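Local coordinates for NH(3)-dependent NAD(+) synthetase (Francisella tularensis subsp. holarctica LVS, PDB 3FIU), which belongs to the NAD synthase family, with a parallel-sheet alpha/beta fold, and binds adenosine monophosphate, pyrophosphate and magnesium in its pocket, at residues R137-Y149 against D158-K171. Numbering follows the deposited sequence.
Sequences RIVIGTDNACEWY and DGAADILPLVNLKK. With MG (magnesium ion), chain E; AMP (adenosine monophosphate), chain G; POP (pyrophosphate 2-), chain H.
Asp162 grips Val139 of strand 137-139 with side chain and backbone together: Val139 N donates to Asp162 OD2 (2.9 Å, from above the carboxylate plane), while Asp162 N returns a bond to Val139 O. The other oxygen, OD1, is held by Tyr129 and by Lys155 of the second subunit. Two residues on, Gly141 N donates to Ile163 O (2.8 Å) almost in line with the carbonyl bond, bridging Ile140 and Ile163. Gly141 is tightly packed, with Ala161 CB 3.3 Å from its CA and Leu164 CD2 also pressing on it. CD1 of that same leucine and Val167 CG2 lie over one face of the Trp148 indole; with the valine chi1 at 76°, CG1 sits between the backbone N and carbonyl carbon, and CG2, opposite that N, makes a CH-pi contact 4.0 Å from the five-membered ring centroid.

Where the two segments part, water 1 joins them, donating to Gly141 O and Asp143 O and accepting from Leu166 N. Beyond it, Ala145 N donates to Leu169 O (2.7 Å) at the start of helix 145-150. Asn144 and Glu147 close a capping box there: Glu147 N donates to Asn144 OD1 and Asn144 N to Glu147 OE2. This second bond probably helps orient the carboxylate whose OE1 binds magnesium at 2.2 Å, alongside Asp41 and oxygens of both ligands. Lys171, its chain bent at chi2 (71°), brings NZ to pyrophosphate O5 (2.7 Å); NZ also pairs with Asp41. Thr142 OG1 lies 2.5 Å from O3' of adenosine monophosphate, whose C5' Asp158 OD1 approaches. The loop after strand 137-139 with the first turn of helix 145-150, and the loop leading to Lys171 at the start of helix 171-180, build one wall of the adenosine monophosphate, pyrophosphate and magnesium site of this HUP-clan alpha/beta fold.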
loop_
_atom_site.group_PDB
_atom_site.type_symbol
_atom_site.label_atom_id
_atom_site.label_comp_id
_atom_site.label_asym_id
_atom_site.label_seq_id
_atom_site.Cartn_x
_atom_site.Cartn_y
_atom_site.Cartn_z
ATOM N N ARG A 137 -11.484 3.405 12.403
ATOM C CA ARG A 137 -11.661 4.520 11.476
ATOM C C ARG A 137 -11.342 4.091 10.069
ATOM O O ARG A 137 -10.695 3.067 9.874
ATOM C CB ARG A 137 -10.710 5.683 11.827
ATOM C CG ARG A 137 -10.842 6.198 13.281
ATOM C CD ARG A 137 -12.215 6.820 13.593
ATOM N NE ARG A 137 -12.266 7.247 14.996
ATOM C CZ ARG A 137 -11.789 8.406 15.449
ATOM N NH1 ARG A 137 -11.261 9.302 14.602
ATOM N NH2 ARG A 137 -11.861 8.689 16.751
ATOM N N ILE A 138 -11.762 4.879 9.087
ATOM C CA ILE A 138 -11.205 4.713 7.741
ATOM C C ILE A 138 -10.227 5.833 7.391
ATOM O O ILE A 138 -10.367 6.940 7.894
ATOM C CB ILE A 138 -12.267 4.518 6.650
ATOM C CG1 ILE A 138 -13.289 5.677 6.619
ATOM C CG2 ILE A 138 -12.935 3.192 6.864
ATOM C CD1 ILE A 138 -14.239 5.596 5.373
ATOM N N VAL A 139 -9.243 5.526 6.542
ATOM C CA VAL A 139 -8.172 6.463 6.212
ATOM C C VAL A 139 -8.572 7.254 4.983
ATOM O O VAL A 139 -8.786 6.692 3.890
ATOM C CB VAL A 139 -6.823 5.716 5.920
ATOM C CG1 VAL A 139 -5.745 6.723 5.481
ATOM C CG2 VAL A 139 -6.385 4.939 7.128
ATOM N N ILE A 140 -8.668 8.565 5.151
ATOM C CA ILE A 140 -8.967 9.450 4.030
ATOM C C ILE A 140 -7.703 9.782 3.256
ATOM O O ILE A 140 -6.758 10.375 3.823
ATOM C CB ILE A 140 -9.568 10.764 4.514
ATOM C CG1 ILE A 140 -10.903 10.510 5.209
ATOM C CG2 ILE A 140 -9.699 11.731 3.279
ATOM C CD1 ILE A 140 -11.562 11.745 5.788
ATOM N N GLY A 141 -7.668 9.416 1.973
ATOM C CA GLY A 141 -6.574 9.814 1.089
ATOM C C GLY A 141 -6.900 11.158 0.442
ATOM O O GLY A 141 -8.057 11.464 0.188
ATOM N N THR A 142 -5.869 11.967 0.197
ATOM C CA THR A 142 -6.092 13.377 -0.172
ATOM C C THR A 142 -5.818 13.682 -1.648
ATOM O O THR A 142 -5.892 14.845 -2.056
ATOM C CB THR A 142 -5.217 14.314 0.667
ATOM O OG1 THR A 142 -3.854 14.065 0.352
ATOM C CG2 THR A 142 -5.465 14.117 2.190
ATOM N N ASP A 143 -5.470 12.654 -2.426
ATOM C CA ASP A 143 -5.169 12.800 -3.888
ATOM C C ASP A 143 -6.286 13.571 -4.603
ATOM O O ASP A 143 -7.471 13.239 -4.460
ATOM C CB ASP A 143 -4.983 11.433 -4.549
ATOM C CG ASP A 143 -3.990 10.548 -3.790
ATOM O OD1 ASP A 143 -2.839 10.413 -4.251
ATOM O OD2 ASP A 143 -4.347 10.019 -2.710
ATOM N N ASN A 144 -5.901 14.615 -5.347
ATOM C CA ASN A 144 -6.851 15.351 -6.178
ATOM C C ASN A 144 -6.669 14.852 -7.630
ATOM O O ASN A 144 -5.773 14.019 -7.882
ATOM C CB ASN A 144 -6.643 16.874 -6.061
ATOM C CG ASN A 144 -5.238 17.307 -6.450
ATOM O OD1 ASN A 144 -4.745 16.941 -7.507
ATOM N ND2 ASN A 144 -4.580 18.081 -5.579
ATOM N N ALA A 145 -7.502 15.325 -8.568
ATOM C CA ALA A 145 -7.428 14.813 -9.957
ATOM C C ALA A 145 -6.078 15.052 -10.623
ATOM O O ALA A 145 -5.641 14.217 -11.439
ATOM C CB ALA A 145 -8.567 15.345 -10.828
ATOM N N CYS A 146 -5.418 16.161 -10.269
ATOM C CA CYS A 146 -4.075 16.471 -10.820
ATOM C C CYS A 146 -3.001 15.484 -10.370
ATOM O O CYS A 146 -2.288 14.890 -11.200
ATOM C CB CYS A 146 -3.631 17.884 -10.469
ATOM S SG CYS A 146 -4.787 19.195 -10.985
ATOM N N GLU A 147 -2.863 15.325 -9.050
ATOM C CA GLU A 147 -1.930 14.336 -8.502
ATOM C C GLU A 147 -2.205 12.943 -9.047
ATOM O O GLU A 147 -1.270 12.240 -9.459
ATOM C CB GLU A 147 -1.982 14.338 -6.977
ATOM C CG GLU A 147 -1.776 15.708 -6.419
ATOM C CD GLU A 147 -2.087 15.798 -4.919
ATOM O OE1 GLU A 147 -1.256 16.384 -4.221
ATOM O OE2 GLU A 147 -3.108 15.262 -4.447
ATOM N N TRP A 148 -3.474 12.555 -9.066
ATOM C CA TRP A 148 -3.854 11.260 -9.607
ATOM C C TRP A 148 -3.362 11.081 -11.074
ATOM O O TRP A 148 -2.588 10.150 -11.399
ATOM C CB TRP A 148 -5.368 11.021 -9.460
ATOM C CG TRP A 148 -5.675 9.537 -9.472
ATOM C CD1 TRP A 148 -6.324 8.834 -10.451
ATOM C CD2 TRP A 148 -5.279 8.569 -8.477
ATOM N NE1 TRP A 148 -6.378 7.493 -10.113
ATOM C CE2 TRP A 148 -5.752 7.311 -8.905
ATOM C CE3 TRP A 148 -4.588 8.656 -7.253
ATOM C CZ2 TRP A 148 -5.562 6.144 -8.162
ATOM C CZ3 TRP A 148 -4.384 7.477 -6.506
ATOM C CH2 TRP A 148 -4.869 6.241 -6.974
ATOM N N TYR A 149 -3.766 12.000 -11.942
ATOM C CA TYR A 149 -3.352 11.936 -13.347
ATOM C C TYR A 149 -1.840 11.958 -13.561
ATOM O O TYR A 149 -1.308 11.254 -14.443
ATOM C CB TYR A 149 -4.019 13.054 -14.184
ATOM C CG TYR A 149 -3.882 12.790 -15.670
ATOM C CD1 TYR A 149 -4.828 12.020 -16.354
ATOM C CD2 TYR A 149 -2.788 13.275 -16.382
ATOM C CE1 TYR A 149 -4.682 11.756 -17.738
ATOM C CE2 TYR A 149 -2.643 13.030 -17.768
ATOM C CZ TYR A 149 -3.582 12.256 -18.419
ATOM O OH TYR A 149 -3.422 12.013 -19.774
ATOM N N ASP A 158 1.093 7.858 0.261
ATOM C CA ASP A 158 -0.079 8.740 0.259
ATOM C C ASP A 158 -1.094 8.307 -0.792
ATOM O O ASP A 158 -2.262 8.656 -0.695
ATOM C CB ASP A 158 0.324 10.221 0.109
ATOM C CG ASP A 158 1.092 10.490 -1.159
ATOM O OD1 ASP A 158 0.660 11.387 -1.896
ATOM O OD2 ASP A 158 2.106 9.802 -1.419
ATOM N N GLY A 159 -0.662 7.497 -1.767
ATOM C CA GLY A 159 -1.605 6.927 -2.738
ATOM C C GLY A 159 -2.449 5.794 -2.153
ATOM O O GLY A 159 -3.362 5.294 -2.805
ATOM N N ALA A 160 -2.160 5.395 -0.915
ATOM C CA ALA A 160 -2.836 4.262 -0.270
ATOM C C ALA A 160 -3.814 4.753 0.778
ATOM O O ALA A 160 -3.405 5.273 1.823
ATOM C CB ALA A 160 -1.820 3.345 0.373
ATOM N N ALA A 161 -5.110 4.603 0.515
ATOM C CA ALA A 161 -6.111 5.034 1.486
ATOM C C ALA A 161 -7.375 4.195 1.309
ATOM O O ALA A 161 -7.418 3.339 0.436
ATOM C CB ALA A 161 -6.406 6.534 1.319
ATOM N N ASP A 162 -8.378 4.430 2.148
ATOM C CA ASP A 162 -9.642 3.693 2.055
ATOM C C ASP A 162 -10.638 4.447 1.198
ATOM O O ASP A 162 -11.523 3.837 0.586
ATOM C CB ASP A 162 -10.228 3.458 3.438
ATOM C CG ASP A 162 -9.332 2.606 4.319
ATOM O OD1 ASP A 162 -8.614 1.728 3.779
ATOM O OD2 ASP A 162 -9.359 2.799 5.555
ATOM N N ILE A 163 -10.491 5.780 1.151
ATOM C CA ILE A 163 -11.503 6.625 0.529
ATOM C C ILE A 163 -10.832 7.900 0.035
ATOM O O ILE A 163 -9.978 8.463 0.741
ATOM C CB ILE A 163 -12.682 6.918 1.514
ATOM C CG1 ILE A 163 -13.828 7.631 0.796
ATOM C CG2 ILE A 163 -12.206 7.705 2.759
ATOM C CD1 ILE A 163 -15.186 7.495 1.558
ATOM N N LEU A 164 -11.205 8.313 -1.177
ATOM C CA LEU A 164 -10.580 9.437 -1.870
ATOM C C LEU A 164 -11.630 10.483 -2.273
ATOM O O LEU A 164 -12.110 10.496 -3.416
ATOM C CB LEU A 164 -9.775 8.939 -3.104
ATOM C CG LEU A 164 -8.616 7.929 -2.931
ATOM C CD1 LEU A 164 -7.942 7.603 -4.283
ATOM C CD2 LEU A 164 -7.555 8.426 -1.951
ATOM N N PRO A 165 -11.991 11.377 -1.341
ATOM C CA PRO A 165 -13.029 12.379 -1.659
ATOM C C PRO A 165 -12.633 13.441 -2.692
ATOM O O PRO A 165 -13.519 14.049 -3.287
ATOM C CB PRO A 165 -13.320 13.044 -0.303
ATOM C CG PRO A 165 -12.024 12.902 0.477
ATOM C CD PRO A 165 -11.453 11.531 0.036
ATOM N N LEU A 166 -11.336 13.701 -2.892
ATOM C CA LEU A 166 -10.920 14.822 -3.729
ATOM C C LEU A 166 -10.502 14.408 -5.138
ATOM O O LEU A 166 -10.124 15.253 -5.953
ATOM C CB LEU A 166 -9.766 15.633 -3.077
ATOM C CG LEU A 166 -9.999 16.081 -1.620
ATOM C CD1 LEU A 166 -8.803 16.894 -1.160
ATOM C CD2 LEU A 166 -11.261 16.885 -1.461
ATOM N N VAL A 167 -10.562 13.114 -5.426
ATOM C CA VAL A 167 -9.830 12.585 -6.587
ATOM C C VAL A 167 -10.445 13.018 -7.942
ATOM O O VAL A 167 -9.775 12.965 -8.958
ATOM C CB VAL A 167 -9.656 11.035 -6.453
ATOM C CG1 VAL A 167 -10.974 10.306 -6.779
ATOM C CG2 VAL A 167 -8.444 10.511 -7.277
ATOM N N ASN A 168 -11.699 13.454 -7.954
ATOM C CA ASN A 168 -12.306 14.029 -9.169
ATOM C C ASN A 168 -12.099 15.547 -9.311
ATOM O O ASN A 168 -12.484 16.126 -10.325
ATOM C CB ASN A 168 -13.800 13.711 -9.258
ATOM C CG ASN A 168 -14.079 12.243 -9.357
ATOM O OD1 ASN A 168 -13.243 11.467 -9.801
ATOM N ND2 ASN A 168 -15.258 11.851 -8.923
ATOM N N LEU A 169 -11.448 16.180 -8.331
ATOM C CA LEU A 169 -11.295 17.648 -8.327
ATOM C C LEU A 169 -9.991 18.191 -8.917
ATOM O O LEU A 169 -8.894 17.696 -8.621
ATOM C CB LEU A 169 -11.425 18.175 -6.886
ATOM C CG LEU A 169 -12.722 17.936 -6.110
ATOM C CD1 LEU A 169 -12.592 18.430 -4.667
ATOM C CD2 LEU A 169 -13.918 18.590 -6.778
ATOM N N LYS A 170 -10.119 19.241 -9.726
ATOM C CA LYS A 170 -8.973 20.008 -10.213
ATOM C C LYS A 170 -8.402 20.785 -9.034
ATOM O O LYS A 170 -9.116 21.057 -8.059
ATOM C CB LYS A 170 -9.424 21.031 -11.260
ATOM C CG LYS A 170 -9.780 20.434 -12.625
ATOM C CD LYS A 170 -10.314 21.542 -13.558
ATOM C CE LYS A 170 -11.766 21.877 -13.251
ATOM N NZ LYS A 170 -12.190 23.194 -13.846
ATOM N N LYS A 171 -7.143 21.169 -9.135
ATOM C CA LYS A 171 -6.493 21.858 -8.011
ATOM C C LYS A 171 -7.219 23.178 -7.674
ATOM O O LYS A 171 -7.437 23.508 -6.510
ATOM C CB LYS A 171 -5.013 22.089 -8.327
ATOM C CG LYS A 171 -4.178 22.557 -7.121
ATOM C CD LYS A 171 -4.006 21.397 -6.126
ATOM C CE LYS A 171 -3.108 21.824 -4.949
ATOM N NZ LYS A 171 -2.803 20.621 -4.041
HETATM MG MG MG E . -1.387 16.966 -2.105
HETATM P P AMP G . 1.661 15.934 -0.925
HETATM O O1P AMP G . 0.545 15.904 -1.953
HETATM O O2P AMP G . 2.804 14.971 -1.284
HETATM O O3P AMP G . 2.148 17.254 -0.439
HETATM O "O5'" AMP G . 1.072 15.180 0.391
HETATM C "C5'" AMP G . 0.265 13.997 0.217
HETATM C "C4'" AMP G . -0.406 13.684 1.543
HETATM O "O4'" AMP G . 0.511 13.081 2.464
HETATM C "C3'" AMP G . -0.893 14.922 2.286
HETATM O "O3'" AMP G . -2.138 15.326 1.733
HETATM C "C2'" AMP G . -1.027 14.393 3.711
HETATM O "O2'" AMP G . -2.287 13.714 3.904
HETATM C "C1'" AMP G . 0.136 13.402 3.807
HETATM N N9 AMP G . 1.294 14.087 4.427
HETATM C C8 AMP G . 2.367 14.632 3.794
HETATM N N7 AMP G . 3.230 15.191 4.683
HETATM C C5 AMP G . 2.677 15.027 5.909
HETATM C C6 AMP G . 3.076 15.365 7.288
HETATM N N6 AMP G . 4.217 16.053 7.526
HETATM N N1 AMP G . 2.227 14.976 8.258
HETATM C C2 AMP G . 1.070 14.317 8.046
HETATM N N3 AMP G . 0.639 13.950 6.806
HETATM C C4 AMP G . 1.417 14.286 5.739
HETATM P P1 POP H . -1.215 18.512 0.780
HETATM O O1 POP H . -2.261 18.712 1.849
HETATM O O2 POP H . -1.493 17.279 -0.032
HETATM O O3 POP H . 0.209 18.447 1.308
HETATM O O POP H . -1.338 19.753 -0.260
HETATM P P2 POP H . -0.356 19.934 -1.525
HETATM O O4 POP H . -0.535 18.760 -2.475
HETATM O O5 POP H . -0.902 21.190 -2.140
HETATM O O6 POP H . 1.088 20.124 -1.131
HETATM O O HOH W 1 -8.905 12.237 -2.279
HETATM O O HOH W 2 -3.206 10.924 0.417
HETATM O O HOH W 3 -2.560 15.066 -1.888
HETATM O O HOH W 4 -1.703 18.707 -5.630
#